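Local coordinates for flagellar brake protein YcgR (Klebsiella pneumoniae, PDB 5KEC), which probably activates transcription of type 3 fimbriae genes in response to c-di-GMP, at residues E29-F34 and S38-L43. Residues are numbered along the deposited sequence; the frame is centred on the assembly and turned at random.
Sequences EIEIFF and SIITQL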
ATOM      1  N   GLU B  29       3.953  11.226  16.301  1.00 23.89           N
ATOM      2  CA  GLU B  29       4.323  11.156  14.896  1.00 26.13           C
ATOM      3  C   GLU B  29       3.284  10.353  14.130  1.00 23.05           C
ATOM      4  O   GLU B  29       2.912   9.254  14.535  1.00 25.80           O
ATOM      5  CB  GLU B  29       5.695  10.509  14.715  1.00 28.06           C
ATOM      6  CG  GLU B  29       6.853  11.319  15.273  1.00 38.50           C
ATOM      7  CD  GLU B  29       7.277  10.868  16.657  1.00 43.57           C
ATOM      8  OE1 GLU B  29       6.498  10.144  17.323  1.00 42.23           O
ATOM      9  OE2 GLU B  29       8.395  11.240  17.075  1.00 49.65           O
ATOM     10  N   ILE B  30       2.812  10.905  13.025  1.00 20.70           N
ATOM     11  CA  ILE B  30       1.924  10.150  12.154  1.00 22.92           C
ATOM     12  C   ILE B  30       2.677   9.834  10.868  1.00 18.78           C
ATOM     13  O   ILE B  30       3.299  10.717  10.265  1.00 29.13           O
ATOM     14  CB  ILE B  30       0.580  10.893  11.907  1.00 25.43           C
ATOM     15  CG1 ILE B  30      -0.373  10.040  11.061  1.00 34.73           C
ATOM     16  CG2 ILE B  30       0.799  12.275  11.290  1.00 20.91           C
ATOM     17  CD1 ILE B  30      -1.781  10.600  11.002  1.00 37.10           C
ATOM     18  N   GLU B  31       2.674   8.563  10.481  1.00 21.46           N
ATOM     19  CA  GLU B  31       3.327   8.152   9.245  1.00 23.68           C
ATOM     20  C   GLU B  31       2.300   7.904   8.145  1.00 28.80           C
ATOM     21  O   GLU B  31       1.359   7.136   8.329  1.00 24.18           O
ATOM     22  CB  GLU B  31       4.169   6.899   9.468  1.00 23.02           C
ATOM     23  CG  GLU B  31       5.088   6.572   8.304  1.00 27.55           C
ATOM     24  CD  GLU B  31       6.182   5.588   8.680  1.00 35.57           C
ATOM     25  OE1 GLU B  31       6.138   5.036   9.800  1.00 33.28           O
ATOM     26  OE2 GLU B  31       7.094   5.374   7.852  1.00 36.68           O
ATOM     27  N   ILE B  32       2.493   8.561   7.006  1.00 24.21           N
ATOM     28  CA  ILE B  32       1.579   8.461   5.874  1.00 27.08           C
ATOM     29  C   ILE B  32       2.262   7.733   4.728  1.00 31.17           C
ATOM     30  O   ILE B  32       3.319   8.166   4.262  1.00 32.86           O
ATOM     31  CB  ILE B  32       1.186   9.862   5.371  1.00 25.66           C
ATOM     32  CG1 ILE B  32       0.933  10.802   6.555  1.00 32.08           C
ATOM     33  CG2 ILE B  32      -0.010   9.782   4.428  1.00 28.79           C
ATOM     34  CD1 ILE B  32       0.667  12.245   6.150  1.00 33.20           C
ATOM     35  N   PHE B  33       1.666   6.633   4.278  1.00 27.04           N
ATOM     36  CA  PHE B  33       2.218   5.867   3.166  1.00 32.59           C
ATOM     37  C   PHE B  33       1.409   6.098   1.899  1.00 37.32           C
ATOM     38  O   PHE B  33       0.182   6.064   1.923  1.00 32.86           O
ATOM     39  CB  PHE B  33       2.204   4.364   3.471  1.00 34.67           C
ATOM     40  CG  PHE B  33       3.006   3.977   4.672  1.00 37.31           C
ATOM     41  CD1 PHE B  33       4.374   3.780   4.574  1.00 26.31           C
ATOM     42  CD2 PHE B  33       2.391   3.788   5.900  1.00 42.74           C
ATOM     43  CE1 PHE B  33       5.114   3.413   5.684  1.00 25.90           C
ATOM     44  CE2 PHE B  33       3.131   3.422   7.013  1.00 33.54           C
ATOM     45  CZ  PHE B  33       4.492   3.236   6.902  1.00 25.90           C
ATOM     46  N   PHE B  34       2.100   6.340   0.793  1.00 38.84           N
ATOM     47  CA  PHE B  34       1.462   6.295  -0.519  1.00 42.10           C
ATOM     48  C   PHE B  34       2.472   5.885  -1.572  1.00 43.27           C
ATOM     49  O   PHE B  34       3.543   6.482  -1.681  1.00 41.86           O
ATOM     50  CB  PHE B  34       0.791   7.625  -0.882  1.00 40.61           C
ATOM     51  CG  PHE B  34       1.579   8.838  -0.484  1.00 40.96           C
ATOM     52  CD1 PHE B  34       2.368   9.502  -1.404  1.00 45.77           C
ATOM     53  CD2 PHE B  34       1.524   9.319   0.810  1.00 43.71           C
ATOM     54  CE1 PHE B  34       3.089  10.616  -1.040  1.00 39.03           C
ATOM     55  CE2 PHE B  34       2.242  10.434   1.180  1.00 47.13           C
ATOM     56  CZ  PHE B  34       3.026  11.083   0.252  1.00 47.41           C
ATOM     57  N   SER B  38       6.922   7.506   2.095  1.00 35.91           N
ATOM     58  CA  SER B  38       6.457   7.580   3.466  1.00 31.43           C
ATOM     59  C   SER B  38       6.923   8.902   4.037  1.00 34.55           C
ATOM     60  O   SER B  38       8.096   9.258   3.922  1.00 30.38           O
ATOM     61  CB  SER B  38       7.030   6.425   4.284  1.00 36.41           C
ATOM     62  OG  SER B  38       6.972   6.704   5.667  1.00 41.16           O
ATOM     63  N   ILE B  39       6.005   9.652   4.633  1.00 37.56           N
ATOM     64  CA  ILE B  39       6.404  10.875   5.311  1.00 41.42           C
ATOM     65  C   ILE B  39       5.973  10.840   6.771  1.00 30.07           C
ATOM     66  O   ILE B  39       4.976  10.214   7.122  1.00 20.48           O
ATOM     67  CB  ILE B  39       5.857  12.139   4.613  1.00 44.32           C
ATOM     68  CG1 ILE B  39       4.418  12.414   5.040  1.00 36.25           C
ATOM     69  CG2 ILE B  39       5.957  12.002   3.097  1.00 50.07           C
ATOM     70  CD1 ILE B  39       3.817  13.621   4.367  1.00 40.80           C
ATOM     71  N   ILE B  40       6.752  11.493   7.622  1.00 29.36           N
ATOM     72  CA  ILE B  40       6.395  11.622   9.021  1.00 23.46           C
ATOM     73  C   ILE B  40       6.041  13.071   9.280  1.00 28.05           C
ATOM     74  O   ILE B  40       6.760  13.981   8.853  1.00 24.64           O
ATOM     75  CB  ILE B  40       7.561  11.246   9.943  1.00 29.15           C
ATOM     76  CG1 ILE B  40       8.031   9.818   9.668  1.00 33.03           C
ATOM     77  CG2 ILE B  40       7.158  11.412  11.407  1.00 36.62           C
ATOM     78  CD1 ILE B  40       7.058   8.761  10.104  1.00 33.23           C
ATOM     79  N   THR B  41       4.932  13.282   9.977  1.00 24.01           N
ATOM     80  CA  THR B  41       4.518  14.614  10.366  1.00 22.85           C
ATOM     81  C   THR B  41       3.705  14.513  11.653  1.00 22.02           C
ATOM     82  O   THR B  41       3.813  13.524  12.378  1.00 30.69           O
ATOM     83  CB  THR B  41       3.712  15.291   9.234  1.00 26.90           C
ATOM     84  OG1 THR B  41       3.427  16.652   9.583  1.00 29.30           O
ATOM     85  CG2 THR B  41       2.408  14.535   8.969  1.00 24.00           C
ATOM     86  N   GLN B  42       2.920  15.539  11.955  1.00 21.19           N
ATOM     87  CA  GLN B  42       2.026  15.508  13.108  1.00 17.82           C
ATOM     88  C   GLN B  42       0.608  15.824  12.659  1.00 23.88           C
ATOM     89  O   GLN B  42       0.403  16.469  11.629  1.00 28.53           O
ATOM     90  CB  GLN B  42       2.449  16.518  14.181  1.00 24.63           C
ATOM     91  CG  GLN B  42       3.321  15.958  15.299  1.00 28.90           C
ATOM     92  CD  GLN B  42       4.756  15.719  14.867  1.00 29.06           C
ATOM     93  OE1 GLN B  42       5.181  16.166  13.801  1.00 29.65           O
ATOM     94  NE2 GLN B  42       5.509  15.005  15.692  1.00 26.44           N
ATOM     95  N   LEU B  43      -0.370  15.352  13.426  1.00 23.76           N
ATOM     96  CA  LEU B  43      -1.757  15.755  13.233  1.00 24.29           C
ATOM     97  C   LEU B  43      -1.852  17.260  13.431  1.00 23.67           C
ATOM     98  O   LEU B  43      -1.291  17.793  14.386  1.00 21.02           O
ATOM     99  CB  LEU B  43      -2.642  15.069  14.271  1.00 20.23           C
ATOM    100  CG  LEU B  43      -2.792  13.556  14.153  1.00 17.50           C
ATOM    101  CD1 LEU B  43      -3.257  12.991  15.494  1.00 16.21           C
ATOM    102  CD2 LEU B  43      -3.761  13.208  13.036  1.00 22.98           C
TER
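Ile30 pairs with Thr41 and Ile32 with Ile39 in the two strands of an antiparallel beta hairpin. Each is a hydrogen-bonded pair. Ile30 N gives a nearly straight bond to Thr41 O (2.9 Å, 171° at the hydrogen), and Ile32 N reaches Ile39 O at 3.0 Å. Thr41 N and Ile39 N return bonds to Ile30 O and Ile32 O.

Glu31, Phe33, Ser38 and Ile40 share one face. The Ser38 hydroxyl donates to Glu31 (OG to OE2 2.6 Å), and OE2 accepts through its anti lone pair. The Glu31 chain is extended, with CG anti to the backbone N (chi1 -169°), and this carries the carboxylate out to the serine. Ile40 CD1 lies against Glu31 CG at 3.5 Å. Arg110 forms a salt bridge to the same OE2 and probably favours the charged carboxylate. His70 NE2 is hydrogen-bonded to OE1. Both residues bind c-di-GMP in another structure of this protein; this model is the apo state.

The other face is largely apolar. Ile32 and Ile39 run side by side, CD1 to CD1 3.9 Å. Ile30 CG2 meets Thr41 CG2 at 3.6 Å, and Ile30 CD1 touches Leu43 CD2 (3.9 Å).

In the MrkH/YcgR-like domain's antiparallel sheet, strand 64-71 pairs with the other edge of 29-34, strand 50-55 continues beyond 38-43, and helix 13-25 packs on Leu43.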